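Local coordinates for protein putative glycoside hydrolase (Parabacteroides distasonis ATCC 8503, PDB 3GYC) that probably acts as a glycoside hydrolase, cutting glycosidic bonds with a cellulase-like TIM-barrel domain, at residues A[45-50]-A[104-109]. Residues are numbered along the deposited sequence; the frame is centred on the assembly and turned at random.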
loop_
_atom_site.group_PDB
_atom_site.type_symbol
_atom_site.label_atom_id
_atom_site.label_comp_id
_atom_site.label_asym_id
_atom_site.label_seq_id
_atom_site.Cartn_x
_atom_site.Cartn_y
_atom_site.Cartn_z
ATOM N N GLU A 45 6.359 17.819 6.935
ATOM C CA GLU A 45 4.902 17.832 7.177
ATOM C C GLU A 45 4.391 16.465 7.636
ATOM O O GLU A 45 3.533 16.334 8.518
ATOM C CB GLU A 45 4.163 18.299 5.926
ATOM C CG GLU A 45 4.340 19.770 5.602
ATOM C CD GLU A 45 3.686 20.221 4.266
ATOM O OE1 GLU A 45 2.929 19.470 3.603
ATOM O OE2 GLU A 45 3.975 21.360 3.837
ATOM N N LEU A 46 4.891 15.434 6.989
ATOM C CA LEU A 46 4.608 14.063 7.335
ATOM C C LEU A 46 5.042 13.785 8.796
ATOM O O LEU A 46 4.285 13.228 9.557
ATOM C CB LEU A 46 5.400 13.112 6.396
ATOM C CG LEU A 46 5.092 11.629 6.574
ATOM C CD1 LEU A 46 3.616 11.407 6.245
ATOM C CD2 LEU A 46 6.012 10.706 5.791
ATOM N N SER A 47 6.260 14.156 9.157
ATOM C CA SER A 47 6.753 13.941 10.548
ATOM C C SER A 47 5.981 14.746 11.567
ATOM O O SER A 47 5.734 14.264 12.665
ATOM C CB SER A 47 8.215 14.316 10.668
ATOM O OG SER A 47 8.988 13.457 9.869
ATOM N N GLU A 48 5.653 15.990 11.220
ATOM C CA GLU A 48 4.852 16.878 12.085
ATOM C C GLU A 48 3.495 16.205 12.390
ATOM O O GLU A 48 2.932 16.366 13.472
ATOM C CB GLU A 48 4.644 18.216 11.370
ATOM C CG GLU A 48 3.760 19.215 12.090
ATOM C CD GLU A 48 3.392 20.485 11.274
ATOM O OE1 GLU A 48 3.463 20.500 9.999
ATOM O OE2 GLU A 48 2.952 21.478 11.927
ATOM N N ARG A 49 2.946 15.474 11.426
ATOM C CA ARG A 49 1.701 14.757 11.610
ATOM C C ARG A 49 1.905 13.450 12.410
ATOM O O ARG A 49 0.934 12.840 12.830
ATOM C CB ARG A 49 1.029 14.500 10.260
ATOM C CG ARG A 49 0.584 15.791 9.645
ATOM C CD ARG A 49 0.361 15.713 8.178
ATOM N NE ARG A 49 -0.299 16.905 7.706
ATOM C CZ ARG A 49 0.234 18.119 7.629
ATOM N NH1 ARG A 49 1.478 18.377 8.038
ATOM N NH2 ARG A 49 -0.505 19.114 7.176
ATOM N N GLY A 50 3.165 13.035 12.606
ATOM C CA GLY A 50 3.494 11.860 13.423
ATOM C C GLY A 50 3.689 10.555 12.681
ATOM O O GLY A 50 3.794 9.512 13.315
ATOM N N LYS A 104 15.844 8.545 5.789
ATOM C CA LYS A 104 16.804 8.106 6.806
ATOM C C LYS A 104 17.151 9.210 7.773
ATOM O O LYS A 104 17.268 8.980 8.968
ATOM C CB LYS A 104 18.078 7.596 6.147
ATOM C CG LYS A 104 19.133 7.101 7.091
ATOM C CD LYS A 104 20.268 6.493 6.285
ATOM C CE LYS A 104 21.352 5.905 7.166
ATOM N NZ LYS A 104 22.006 6.982 7.969
ATOM N N GLU A 105 17.356 10.397 7.240
ATOM C CA GLU A 105 17.707 11.567 8.013
ATOM C C GLU A 105 16.669 11.857 9.086
ATOM O O GLU A 105 17.015 12.368 10.109
ATOM C CB GLU A 105 17.811 12.789 7.079
ATOM C CG GLU A 105 17.990 14.113 7.767
ATOM N N ARG A 106 15.419 11.497 8.822
ATOM C CA ARG A 106 14.288 11.767 9.696
ATOM C C ARG A 106 13.764 10.508 10.396
ATOM O O ARG A 106 12.680 10.530 10.952
ATOM C CB ARG A 106 13.167 12.390 8.861
ATOM C CG ARG A 106 13.483 13.734 8.195
ATOM C CD ARG A 106 12.382 14.168 7.178
ATOM N NE ARG A 106 12.612 15.528 6.697
ATOM C CZ ARG A 106 13.577 15.862 5.847
ATOM N NH1 ARG A 106 14.409 14.945 5.349
ATOM N NH2 ARG A 106 13.725 17.114 5.482
ATOM N N ASP A 107 14.539 9.427 10.390
ATOM C CA ASP A 107 14.111 8.121 10.954
ATOM C C ASP A 107 12.752 7.660 10.438
ATOM O O ASP A 107 11.919 7.209 11.209
ATOM C CB ASP A 107 14.104 8.090 12.504
ATOM C CG ASP A 107 13.682 6.687 13.075
ATOM O OD1 ASP A 107 13.911 5.621 12.395
ATOM O OD2 ASP A 107 13.100 6.633 14.198
ATOM N N ILE A 108 12.507 7.818 9.151
ATOM C CA ILE A 108 11.289 7.339 8.512
ATOM C C ILE A 108 11.763 6.062 7.800
ATOM O O ILE A 108 12.798 6.075 7.096
ATOM C CB ILE A 108 10.739 8.347 7.490
ATOM C CG1 ILE A 108 10.153 9.577 8.210
ATOM C CG2 ILE A 108 9.640 7.754 6.689
ATOM C CD1 ILE A 108 9.968 10.780 7.331
ATOM N N LYS A 109 11.061 4.965 8.032
ATOM C CA LYS A 109 11.358 3.684 7.406
ATOM C C LYS A 109 10.457 3.541 6.168
ATOM O O LYS A 109 9.381 4.122 6.093
ATOM C CB LYS A 109 11.175 2.501 8.381
ATOM C CG LYS A 109 12.479 1.872 8.924
ATOM C CD LYS A 109 13.205 2.601 9.921
ATOM C CE LYS A 109 14.588 1.939 10.240
ATOM N NZ LYS A 109 14.684 0.611 10.957
#
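I108 and S47 meet because each first torsion turns its group across the gap. In I108, CG1 stands opposite the carbonyl carbon (chi1 -71°), and a nearly extended chi2 carries CD1 on toward helix 39-48. S47 OG also lies beside its own backbone N, and I108 CD1 comes within 3.8 Å of that OG. The contact is van der Waals only. The hydroxyl bonds instead to L43 O, one turn back in its own helix. L46 brings CD2 to 4.2 Å from the same I108 CD1, so this one methyl touches both helix residues. R106 passes S47 with its aliphatic part, CD lying 4.4 Å from OG. Its guanidinium goes on to salt bridges with D44 and D40 of helix 39-48. No hydrogen bond joins the two segments directly, and the contact is small. Both helices end here in Schellman motifs, with G50 and D107 at positive phi. The chain then turns into strands 53-57 and 109-113, neighbours in the parallel barrel sheet. L46 and I108 both pack on I54 of strand 53-57, which places the contact between two adjacent outer helices and the barrel strands beneath them.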